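Local coordinates for FeoA (Thermococcus thioreducens, PDB 3E19), which probably takes part in regulating ferrous iron uptake, as a small metal-binding beta-barrel protein of the SH3-like FeoA family, at residues 5-10 with 42-47; 53-58 with 62-67. One frame throughout, in Å; residues are numbered along the deposited sequence.

Interaction 1: residues 5-10 with 42-47; sequences VPLSEM and IQVLES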
# COMPACT_ATOMS: atom_id res chain seq x y z
N VAL C 5 34.08 13.95 -0.19
CA VAL C 5 34.32 12.61 -0.75
C VAL C 5 33.04 12.04 -1.31
O VAL C 5 31.97 12.46 -0.87
CB VAL C 5 34.82 11.66 0.34
CG1 VAL C 5 36.19 12.13 0.85
CG2 VAL C 5 33.83 11.54 1.44
N PRO C 6 33.13 11.11 -2.27
CA PRO C 6 31.95 10.40 -2.73
C PRO C 6 31.36 9.52 -1.64
O PRO C 6 32.06 8.98 -0.78
CB PRO C 6 32.47 9.54 -3.89
CG PRO C 6 33.78 10.16 -4.27
CD PRO C 6 34.34 10.68 -3.01
N LEU C 7 30.04 9.37 -1.66
CA LEU C 7 29.39 8.59 -0.65
C LEU C 7 29.97 7.18 -0.67
O LEU C 7 30.09 6.58 0.38
CB LEU C 7 27.89 8.60 -0.87
CG LEU C 7 27.03 7.60 -0.12
CD1 LEU C 7 27.21 7.86 1.32
CD2 LEU C 7 25.58 7.79 -0.58
N SER C 8 30.34 6.69 -1.85
CA SER C 8 30.99 5.36 -2.02
C SER C 8 32.25 5.14 -1.19
O SER C 8 32.65 3.99 -0.96
CB SER C 8 31.32 5.13 -3.50
OG SER C 8 32.17 6.15 -4.00
N GLU C 9 32.89 6.23 -0.76
CA GLU C 9 34.11 6.16 0.03
C GLU C 9 33.90 6.33 1.51
O GLU C 9 34.85 6.28 2.26
CB GLU C 9 35.16 7.15 -0.50
CG GLU C 9 35.68 6.69 -1.82
CD GLU C 9 36.48 7.73 -2.58
OE1 GLU C 9 37.01 8.68 -1.97
OE2 GLU C 9 36.56 7.56 -3.83
N MET C 10 32.65 6.46 1.96
CA MET C 10 32.39 6.72 3.35
C MET C 10 32.06 5.42 4.07
O MET C 10 31.59 4.47 3.50
CB MET C 10 31.22 7.68 3.49
CG MET C 10 31.56 9.04 2.98
SD MET C 10 30.12 10.10 3.00
CE MET C 10 29.94 10.38 4.78
N ILE C 42 23.28 12.71 5.43
CA ILE C 42 23.32 11.29 5.28
C ILE C 42 24.18 10.71 6.41
O ILE C 42 25.21 11.29 6.77
CB ILE C 42 23.82 10.90 3.84
CG1 ILE C 42 24.23 9.44 3.74
CG2 ILE C 42 24.95 11.75 3.34
CD1 ILE C 42 24.17 8.99 2.35
N GLN C 43 23.73 9.59 6.97
CA GLN C 43 24.56 8.74 7.78
C GLN C 43 24.73 7.39 7.16
O GLN C 43 23.76 6.77 6.72
CB GLN C 43 24.00 8.53 9.18
CG GLN C 43 25.01 7.82 10.11
CD GLN C 43 24.40 7.51 11.47
OE1 GLN C 43 24.89 6.64 12.21
NE2 GLN C 43 23.30 8.19 11.79
N VAL C 44 25.98 6.94 7.14
CA VAL C 44 26.31 5.65 6.63
C VAL C 44 26.19 4.67 7.79
O VAL C 44 26.79 4.90 8.85
CB VAL C 44 27.69 5.65 6.06
CG1 VAL C 44 28.02 4.24 5.50
CG2 VAL C 44 27.75 6.77 4.98
N LEU C 45 25.38 3.63 7.58
CA LEU C 45 25.08 2.64 8.62
C LEU C 45 25.87 1.34 8.44
O LEU C 45 26.27 0.74 9.40
CB LEU C 45 23.60 2.31 8.64
CG LEU C 45 22.60 3.44 8.87
CD1 LEU C 45 21.24 2.86 9.09
CD2 LEU C 45 22.98 4.28 10.07
N GLU C 46 26.05 0.91 7.20
CA GLU C 46 26.75 -0.35 6.89
C GLU C 46 27.34 -0.25 5.51
O GLU C 46 26.77 0.39 4.63
CB GLU C 46 25.86 -1.62 6.91
CG GLU C 46 24.56 -1.51 7.65
CD GLU C 46 23.68 -2.74 7.48
OE1 GLU C 46 24.19 -3.78 6.98
OE2 GLU C 46 22.46 -2.67 7.84
N SER C 47 28.47 -0.93 5.33
CA SER C 47 29.10 -1.03 4.03
C SER C 47 29.97 -2.27 3.96
O SER C 47 30.49 -2.74 4.99
CB SER C 47 29.96 0.20 3.78
OG SER C 47 30.37 0.23 2.43
O HOH W 1 31.48 2.31 1.26
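The hydrophobic interior of the SH3-like barrel of FeoA is where L7 and M10, on the 3-10 turn and loop that follow strand 4-6, meet I42 and V44 of strand 41-46. No hydrogen bond runs directly between the two segments, and the principle illustrated is that a turn leaving one strand can close a core against a strand that is not its neighbour in the sheet. L7 makes the tightest meeting: the methyl carbon of I42, CD1, enters the fork of the leucine, 3.4 Å from L7 CD1 and 3.5 Å from L7 CD2, both closer than ordinary van der Waals contact. The isoleucine reaches this fork because CG1 stands opposite its backbone N (chi1 165°) and the chain continues extended to CD1. L7 CD1 also lies 3.9 Å from V44 CG2, the leucine and valine running past each other in opposite directions. That same V44 CG2 is approached by M10 through its beta carbon, with M10 CB at 3.9 Å, so one valine methyl touches both L7 and M10. An alanine in place of L7 would take away both branches of the fork and would probably open a gap beside I42 CD1, leaving V44 CG2 with M10 CB but not the leucine. Around this contact, V72 and V74 of strand 72-76 and A69 of helix 66-69 also pack on L7, while I53 and I55 back V44 and I42. The turn itself is held by backbone bonds from E9 N to P6 O and from M10 N to L7 O. At the edge of this apolar patch the link becomes polar: one water donates to S8 O and to M10 O and accepts a bond from S47 OG at 2.6 Å.

Interaction 2: residues 53-58 with 62-67; sequences IIISVG and FAIGKG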
# COMPACT_ATOMS: atom_id res chain seq x y z
N ILE C 53 25.75 -0.26 0.16
CA ILE C 53 25.87 0.62 1.32
C ILE C 53 24.49 0.87 1.89
O ILE C 53 23.55 1.20 1.14
CB ILE C 53 26.51 1.96 0.89
CG1 ILE C 53 27.81 1.70 0.13
CG2 ILE C 53 26.76 2.85 2.10
CD1 ILE C 53 28.49 2.96 -0.37
N ILE C 54 24.36 0.80 3.20
CA ILE C 54 23.11 1.13 3.84
C ILE C 54 23.26 2.50 4.47
O ILE C 54 24.15 2.70 5.29
CB ILE C 54 22.72 0.10 4.92
CG1 ILE C 54 22.73 -1.31 4.32
CG2 ILE C 54 21.40 0.47 5.63
CD1 ILE C 54 21.83 -1.53 3.07
N ILE C 55 22.38 3.42 4.10
CA ILE C 55 22.37 4.77 4.62
C ILE C 55 21.05 5.11 5.30
O ILE C 55 20.02 4.48 5.07
CB ILE C 55 22.63 5.85 3.51
CG1 ILE C 55 21.49 5.84 2.47
CG2 ILE C 55 23.97 5.59 2.78
CD1 ILE C 55 21.57 6.92 1.31
N SER C 56 21.09 6.19 6.08
CA SER C 56 19.91 6.79 6.64
C SER C 56 19.87 8.28 6.23
O SER C 56 20.87 9.01 6.40
CB SER C 56 19.99 6.64 8.15
OG SER C 56 19.04 7.45 8.79
N VAL C 57 18.73 8.68 5.66
CA VAL C 57 18.45 10.07 5.20
C VAL C 57 17.11 10.49 5.78
O VAL C 57 16.10 9.86 5.52
CB VAL C 57 18.45 10.20 3.67
CG1 VAL C 57 18.45 11.70 3.23
CG2 VAL C 57 19.65 9.54 3.10
N GLY C 58 17.12 11.52 6.63
CA GLY C 58 15.91 12.02 7.26
C GLY C 58 15.21 10.97 8.07
O GLY C 58 13.96 10.94 8.12
N PHE C 62 17.97 3.40 3.38
CA PHE C 62 18.06 2.99 2.01
C PHE C 62 19.32 2.17 1.78
O PHE C 62 20.34 2.40 2.40
CB PHE C 62 18.10 4.22 1.08
CG PHE C 62 16.83 4.96 1.04
CD1 PHE C 62 15.74 4.44 0.33
CD2 PHE C 62 16.68 6.16 1.74
CE1 PHE C 62 14.51 5.10 0.33
CE2 PHE C 62 15.45 6.82 1.71
CZ PHE C 62 14.37 6.27 0.99
N ALA C 63 19.26 1.26 0.81
CA ALA C 63 20.46 0.58 0.29
C ALA C 63 20.79 1.24 -1.03
O ALA C 63 19.89 1.50 -1.88
CB ALA C 63 20.18 -0.88 0.06
N ILE C 64 22.07 1.52 -1.23
CA ILE C 64 22.52 2.07 -2.47
C ILE C 64 23.73 1.30 -2.96
O ILE C 64 24.50 0.78 -2.15
CB ILE C 64 22.84 3.60 -2.26
CG1 ILE C 64 23.19 4.28 -3.57
CG2 ILE C 64 23.92 3.85 -1.14
CD1 ILE C 64 23.12 5.85 -3.46
N GLY C 65 23.88 1.19 -4.27
CA GLY C 65 25.01 0.50 -4.84
C GLY C 65 26.20 1.40 -4.82
O GLY C 65 26.05 2.62 -4.89
N LYS C 66 27.39 0.82 -4.73
CA LYS C 66 28.63 1.59 -4.76
C LYS C 66 28.76 2.46 -5.99
O LYS C 66 29.24 3.61 -5.92
CB LYS C 66 29.86 0.67 -4.69
CG LYS C 66 30.12 0.08 -3.33
CD LYS C 66 31.58 0.04 -2.96
CE LYS C 66 31.76 0.21 -1.42
NZ LYS C 66 32.87 -0.64 -0.86
N GLY C 67 28.38 1.92 -7.14
CA GLY C 67 28.41 2.72 -8.39
C GLY C 67 27.59 4.00 -8.33
O GLY C 67 28.12 5.09 -8.60
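Strand 53-57 and the 62-64 part of strand 60-64 pair antiparallel, their short axes 4.7 Å apart at closest approach and 139° between directions, with I53-I64 and I55-F62 as hydrogen-bonded pairs flanking the non-hydrogen-bonded pair I54-A63. All four bonds are short and nearly straight; I64 N, for example, meets I53 O at 2.8 Å in the carbonyl plane, while F62 N comes to I55 O tilted from that plane. Weaker CA-H...O contacts, A63 CA to I53 O and I54 CA to F62 O, fill the intervals. On one face I64 CG2 sits 3.8 Å from I53 CB, and the F62 side chain reaches I55 through its beta carbon, CB lying 4.0 Å from I55 CG1. On the other face I54 has CG1 anti to its carbonyl carbon, and a bend at chi2 (-56°) turns CD1 back over A63, a tight 3.5 Å from A63 CB; L22 of a second subunit packs on the alanine. K66 carries its amine past I53 to the carbonyls of H48 and P49. G65, the N-cap of helix 66-69, donates its N-H to E9 of that second subunit. Together they form a beta hairpin, strands 53-57 and 60-64, of the SH3-like barrel.

How the interactions relate
Interactions 1 and 2 lie about 7 Å apart, centre to centre, and come one after the other along the chain, 42-47 ending before 53-58 begins. Strands 41-46 and 53-57 join them as neighbours in the one antiparallel sheet: L45 N probably bonds to I54 O, and S56 N to Q43 O, both at 2.8 Å. A classic beta bulge, L45 and E46 both facing I54, takes up an extra residue within this pairing. Inside, I42 CD1 lies 3.4 Å from I55 CG2, making the core of residues 5-10 with 42-47 continuous with the inner face of the hairpin. A small barrel is thus built from sheet pairing and cross-barrel packing together.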